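Local coordinates for protein enoyl-CoA hydratase EchA1 (Mycobacterium marinum, PDB 3QXI) that probably catalyses the reversible addition of water to the double bond of 2-trans-enoyl-CoA thioesters, as an enoyl-CoA hydratase of the crotonase family, at residues 171-174 with 175-179; 157-160 with 161-164. One frame throughout, in Å; residues are numbered along the deposited sequence.

Contact 1 of 2, residues 171-174 with 175-179; sequences DNLS and AERAH
Ser-174 caps the helix that starts at Ala-175. Its OG accepts the backbone N-H of Arg-177 at 2.8 Å, with an N-H...O angle of 159°, so a donor of the first turn, which has no earlier helical carbonyl to use, is satisfied by a side chain. The hydroxyl reaches that N-H because chi1 of 72° places OG between the backbone N and the carbonyl carbon; it also lies 3.2 Å from Arg-177 CB. The backbone of the same serine supplies the second grip: Ala-178 N donates to Ser-174 O at 2.9 Å, and His-179 N to Ala-175 O continues the helical pattern. Next to this polar cap, Leu-173 spreads its two methyls over the helix. CD2 packs on Ala-178 CB at 3.7 Å, while CD1 rests against the aliphatic part of Arg-177, 3.9 Å from its CD, the two side chains crossing at about a right angle. Arg-177 is extended from CG to NE, which carries its guanidinium beyond the leucine and back alongside the incoming chain. There a water, in plane at the guanidinium edge, accepts from Arg-177 NH1 at 3.1 Å and donates to Asn-172 O at 2.9 Å, tying the arginine to the backbone of Asn-172. Farther out, Glu-176 forms a salt bridge with Arg-131, and Asp-171 one with Lys-203 of a second subunit. The whole is a serine N-cap with a hydrophobic staple, Leu-173 against Ala-178, where strand 173-174 passes into helix 175-180. That strand is an outer strand of a small mixed sheet, with Leu-173 backbone-bonded to Phe-135; Leu-173 also touches Leu-166 of helix 160-169, and helix 175-180 lays Ala-175, Glu-176 and His-179 on Leu-187 of strand 186-188.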
ATOM      1  N   ASP B 171      13.633  -8.609  12.706  1.00 16.37           N
ATOM      2  CA  ASP B 171      14.589  -7.481  12.871  1.00 16.78           C
ATOM      3  C   ASP B 171      13.866  -6.261  13.408  1.00 16.08           C
ATOM      4  O   ASP B 171      12.697  -6.056  13.076  1.00 16.04           O
ATOM      5  CB  ASP B 171      15.185  -7.027  11.521  1.00 16.26           C
ATOM      6  CG  ASP B 171      16.152  -8.035  10.909  1.00 19.40           C
ATOM      7  OD1 ASP B 171      16.516  -9.043  11.573  1.00 21.40           O
ATOM      8  OD2 ASP B 171      16.561  -7.805   9.739  1.00 20.00           O
ATOM      9  N   ASN B 172      14.579  -5.426  14.161  1.00 15.94           N
ATOM     10  CA  ASN B 172      14.072  -4.106  14.553  1.00 16.50           C
ATOM     11  C   ASN B 172      13.917  -3.142  13.366  1.00 15.41           C
ATOM     12  O   ASN B 172      14.592  -3.258  12.340  1.00 14.62           O
ATOM     13  CB  ASN B 172      14.941  -3.444  15.631  1.00 16.34           C
ATOM     14  CG  ASN B 172      14.951  -4.221  16.938  1.00 20.42           C
ATOM     15  OD1 ASN B 172      14.097  -5.082  17.194  1.00 20.46           O
ATOM     16  ND2 ASN B 172      15.930  -3.913  17.784  1.00 22.10           N
ATOM     17  N   LEU B 173      12.976  -2.220  13.530  1.00 14.60           N
ATOM     18  CA  LEU B 173      12.732  -1.183  12.568  1.00 14.58           C
ATOM     19  C   LEU B 173      12.883   0.133  13.315  1.00 14.03           C
ATOM     20  O   LEU B 173      12.094   0.419  14.232  1.00 14.44           O
ATOM     21  CB  LEU B 173      11.312  -1.315  12.021  1.00 13.23           C
ATOM     22  CG  LEU B 173      10.869  -0.094  11.234  1.00 13.86           C
ATOM     23  CD1 LEU B 173      11.592  -0.050   9.879  1.00 12.06           C
ATOM     24  CD2 LEU B 173       9.394  -0.136  11.011  1.00 13.47           C
ATOM     25  N   SER B 174      13.903   0.907  12.969  1.00 13.89           N
ATOM     26  CA  SER B 174      14.239   2.112  13.732  1.00 14.02           C
ATOM     27  C   SER B 174      13.119   3.118  13.535  1.00 13.90           C
ATOM     28  O   SER B 174      12.409   3.064  12.513  1.00 13.61           O
ATOM     29  CB  SER B 174      15.523   2.740  13.219  1.00 14.30           C
ATOM     30  OG  SER B 174      15.272   3.353  11.949  1.00 15.09           O
ATOM     31  N   ALA B 175      12.953   4.038  14.487  1.00 12.81           N
ATOM     32  CA  ALA B 175      11.985   5.123  14.267  1.00 12.01           C
ATOM     33  C   ALA B 175      12.285   5.925  12.996  1.00 12.01           C
ATOM     34  O   ALA B 175      11.375   6.231  12.257  1.00 13.07           O
ATOM     35  CB  ALA B 175      11.905   6.039  15.464  1.00 10.02           C
ATOM     36  N   GLU B 176      13.551   6.254  12.728  1.00 13.60           N
ATOM     37  CA  GLU B 176      13.891   7.052  11.546  1.00 14.34           C
ATOM     38  C   GLU B 176      13.551   6.333  10.239  1.00 14.67           C
ATOM     39  O   GLU B 176      13.090   6.975   9.275  1.00 14.52           O
ATOM     40  CB  GLU B 176      15.384   7.437  11.541  1.00 15.77           C
ATOM     41  CG  GLU B 176      15.815   8.539  12.569  1.00 15.85           C
ATOM     42  CD  GLU B 176      17.327   8.710  12.634  1.00 16.33           C
ATOM     43  OE1 GLU B 176      17.817   9.856  12.703  1.00 21.08           O
ATOM     44  OE2 GLU B 176      18.038   7.697  12.608  1.00 18.92           O
ATOM     45  N   ARG B 177      13.779   5.014  10.208  1.00 14.31           N
ATOM     46  CA  ARG B 177      13.399   4.212   9.054  1.00 14.93           C
ATOM     47  C   ARG B 177      11.871   4.110   8.926  1.00 14.85           C
ATOM     48  O   ARG B 177      11.325   4.235   7.803  1.00 15.00           O
ATOM     49  CB  ARG B 177      14.064   2.837   9.033  1.00 14.56           C
ATOM     50  CG  ARG B 177      13.988   2.211   7.644  1.00 17.74           C
ATOM     51  CD  ARG B 177      14.578   0.785   7.585  1.00 19.84           C
ATOM     52  NE  ARG B 177      14.402   0.209   6.250  1.00 25.19           N
ATOM     53  CZ  ARG B 177      14.487  -1.092   5.968  1.00 27.02           C
ATOM     54  NH1 ARG B 177      14.732  -1.987   6.935  1.00 24.28           N
ATOM     55  NH2 ARG B 177      14.301  -1.495   4.721  1.00 25.54           N
ATOM     56  N   ALA B 178      11.173   3.946  10.053  1.00 14.83           N
ATOM     57  CA  ALA B 178       9.698   3.956  10.025  1.00 14.93           C
ATOM     58  C   ALA B 178       9.147   5.331   9.618  1.00 15.36           C
ATOM     59  O   ALA B 178       8.047   5.439   9.091  1.00 15.88           O
ATOM     60  CB  ALA B 178       9.125   3.547  11.360  1.00 13.89           C
ATOM     61  N   HIS B 179       9.876   6.389   9.911  1.00 15.35           N
ATOM     62  CA  HIS B 179       9.432   7.694   9.456  1.00 14.98           C
ATOM     63  C   HIS B 179       9.676   7.786   7.954  1.00 15.46           C
ATOM     64  O   HIS B 179       8.817   8.263   7.219  1.00 15.99           O
ATOM     65  CB  HIS B 179      10.172   8.791  10.200  1.00 15.25           C
ATOM     66  CG  HIS B 179       9.942  10.156   9.650  1.00 16.23           C
ATOM     67  ND1 HIS B 179      10.896  10.838   8.928  1.00 17.42           N
ATOM     68  CD2 HIS B 179       8.862  10.968   9.720  1.00 16.88           C
ATOM     69  CE1 HIS B 179      10.415  12.021   8.587  1.00 18.99           C
ATOM     70  NE2 HIS B 179       9.179  12.118   9.045  1.00 17.96           N
TER
HETATM   71  O   HOH W   1      15.481  -1.914   9.959  1.00 16.64           O

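Contact 2 of 2, residues 157-160 with 161-164; sequences RIPY and AIAM
Pro-159 O takes two backbone donors at the start of helix 160-169. Ala-163 N approaches at 3.0 Å, almost straight at 173° and nearly along the C=O axis; Ile-162 N, also at 3.0 Å, makes a weak bond bent to 125°. The next carbonyl, Tyr-160 O, receives Met-164 N at 2.9 Å, with the donor somewhat tilted from the carbonyl plane, so the amides of residues 162 to 164 are all engaged within the first turn. The cap residue itself is a proline, which brings no polar side-chain group to this end; the gripping is done by main-chain oxygens. Apolar side chains close round the turn. In Ile-158, chi1 of 66° sets CG1 between the backbone N and the carbonyl carbon, and the branch lies against the first turn: CD1 reaches 3.9 Å from Ile-162 CG2, and CG1 the same distance from Ala-163 CB. On another flank Tyr-160 and Met-164 run side by side, pointing the same way. The methionine, bent at chi2 and chi3, brings its methyl CE to 3.5 Å from Tyr-160 OH and 4.0 Å from Tyr-160 CZ, a van der Waals contact near the phenol end of the ring. Outward polar links involve other parts of the trimer and chain: Ala-161 O receives a weak hydrogen bond from Asn-185 ND2 of a second subunit, and Arg-157 NH2 bonds to Leu-122 O. Tyr-160 packs on Glu-156, and Met-164 on Ile-219, of that second subunit. Here a short link joins helix 150-157 to helix 160-169: a hydrophobic staple, Ile-158 against Ala-163, across a proline N-cap, in the helical part of a crotonase-fold subunit at a trimer interface.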
ATOM      1  N   ARG B 157       0.870  -0.244   6.414  1.00 16.47           N
ATOM      2  CA  ARG B 157       1.485   1.026   6.790  1.00 16.45           C
ATOM      3  C   ARG B 157       2.809   1.320   6.073  1.00 16.32           C
ATOM      4  O   ARG B 157       3.163   2.478   5.884  1.00 17.20           O
ATOM      5  CB  ARG B 157       1.671   1.125   8.334  1.00 16.47           C
ATOM      6  CG  ARG B 157       0.380   1.077   9.139  1.00 17.96           C
ATOM      7  CD  ARG B 157      -0.232   2.483   9.431  1.00 24.77           C
ATOM      8  NE  ARG B 157      -0.705   2.616  10.836  1.00 32.10           N
ATOM      9  CZ  ARG B 157      -0.204   3.449  11.780  1.00 33.54           C
ATOM     10  NH1 ARG B 157       0.825   4.299  11.541  1.00 29.25           N
ATOM     11  NH2 ARG B 157      -0.749   3.437  12.999  1.00 30.35           N
ATOM     12  N   ILE B 158       3.551   0.280   5.705  1.00 15.36           N
ATOM     13  CA  ILE B 158       4.866   0.412   5.061  1.00 13.86           C
ATOM     14  C   ILE B 158       4.830  -0.503   3.839  1.00 13.93           C
ATOM     15  O   ILE B 158       3.881  -1.282   3.714  1.00 14.42           O
ATOM     16  CB  ILE B 158       6.027  -0.018   6.027  1.00 13.57           C
ATOM     17  CG1 ILE B 158       5.982  -1.518   6.374  1.00 11.96           C
ATOM     18  CG2 ILE B 158       6.010   0.771   7.318  1.00 13.07           C
ATOM     19  CD1 ILE B 158       7.227  -1.976   7.146  1.00 10.96           C
ATOM     20  N   PRO B 159       5.837  -0.442   2.948  1.00 14.19           N
ATOM     21  CA  PRO B 159       5.786  -1.314   1.779  1.00 14.56           C
ATOM     22  C   PRO B 159       5.636  -2.807   2.141  1.00 15.03           C
ATOM     23  O   PRO B 159       6.327  -3.304   3.055  1.00 14.21           O
ATOM     24  CB  PRO B 159       7.126  -1.038   1.104  1.00 14.34           C
ATOM     25  CG  PRO B 159       7.318   0.421   1.381  1.00 13.74           C
ATOM     26  CD  PRO B 159       6.979   0.495   2.840  1.00 14.48           C
ATOM     27  N   TYR B 160       4.724  -3.481   1.430  1.00 14.38           N
ATOM     28  CA  TYR B 160       4.425  -4.903   1.652  1.00 14.93           C
ATOM     29  C   TYR B 160       5.660  -5.790   1.866  1.00 14.28           C
ATOM     30  O   TYR B 160       5.707  -6.553   2.834  1.00 14.65           O
ATOM     31  CB  TYR B 160       3.543  -5.454   0.508  1.00 14.83           C
ATOM     32  CG  TYR B 160       3.141  -6.895   0.659  1.00 17.85           C
ATOM     33  CD1 TYR B 160       1.947  -7.230   1.283  1.00 22.37           C
ATOM     34  CD2 TYR B 160       3.940  -7.917   0.184  1.00 20.65           C
ATOM     35  CE1 TYR B 160       1.550  -8.527   1.430  1.00 24.48           C
ATOM     36  CE2 TYR B 160       3.549  -9.256   0.331  1.00 26.12           C
ATOM     37  CZ  TYR B 160       2.338  -9.541   0.963  1.00 26.46           C
ATOM     38  OH  TYR B 160       1.898 -10.827   1.129  1.00 27.72           O
ATOM     39  N   ALA B 161       6.654  -5.690   0.989  1.00 14.14           N
ATOM     40  CA  ALA B 161       7.841  -6.553   1.078  1.00 14.17           C
ATOM     41  C   ALA B 161       8.716  -6.275   2.308  1.00 14.66           C
ATOM     42  O   ALA B 161       9.356  -7.199   2.845  1.00 15.10           O
ATOM     43  CB  ALA B 161       8.656  -6.465  -0.180  1.00 14.70           C
ATOM     44  N   ILE B 162       8.751  -5.022   2.757  1.00 13.71           N
ATOM     45  CA  ILE B 162       9.534  -4.679   3.945  1.00 14.09           C
ATOM     46  C   ILE B 162       8.813  -5.156   5.195  1.00 13.07           C
ATOM     47  O   ILE B 162       9.451  -5.699   6.087  1.00 12.18           O
ATOM     48  CB  ILE B 162       9.842  -3.157   4.058  1.00 14.95           C
ATOM     49  CG1 ILE B 162      10.643  -2.660   2.836  1.00 15.07           C
ATOM     50  CG2 ILE B 162      10.601  -2.869   5.340  1.00 13.74           C
ATOM     51  CD1 ILE B 162      10.942  -1.117   2.871  1.00 17.48           C
ATOM     52  N   ALA B 163       7.482  -4.963   5.244  1.00 12.04           N
ATOM     53  CA  ALA B 163       6.662  -5.606   6.273  1.00 11.77           C
ATOM     54  C   ALA B 163       6.864  -7.125   6.360  1.00 12.07           C
ATOM     55  O   ALA B 163       7.033  -7.671   7.454  1.00 12.55           O
ATOM     56  CB  ALA B 163       5.191  -5.293   6.067  1.00 11.38           C
ATOM     57  N   MET B 164       6.816  -7.806   5.218  1.00 12.08           N
ATOM     58  CA  MET B 164       7.060  -9.260   5.173  1.00 12.58           C
ATOM     59  C   MET B 164       8.439  -9.591   5.783  1.00 13.33           C
ATOM     60  O   MET B 164       8.569 -10.475   6.640  1.00 13.69           O
ATOM     61  CB  MET B 164       6.957  -9.780   3.727  1.00 11.91           C
ATOM     62  CG  MET B 164       7.133 -11.326   3.542  1.00 14.02           C
ATOM     63  SD  MET B 164       5.811 -12.275   4.358  1.00 16.79           S
ATOM     64  CE  MET B 164       4.521 -12.204   3.078  1.00 14.46           C
TER

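How the contacts relate
Both contacts are starts of helices, met one after the other along the chain: contact 2 opens helix 160-169, and contact 1 follows it through strand 173-174 into helix 175-180. Both carry a hydrophobic staple, the residue before the N-cap against the fourth helix residue, but only contact 1 has a side-chain cap. Contact 2 is buried, held by main-chain bonds and apolar side chains, and much of it faces a second subunit; contact 1 is only partly buried, with a bridging water and charged side chains on exposed or partly exposed residues. Their centres lie about 12 Å apart, and they meet where Arg-177 NH2 packs on Ile-162 CD1 at 3.9 Å. Met-183 touches Leu-173 and Ile-158 alike.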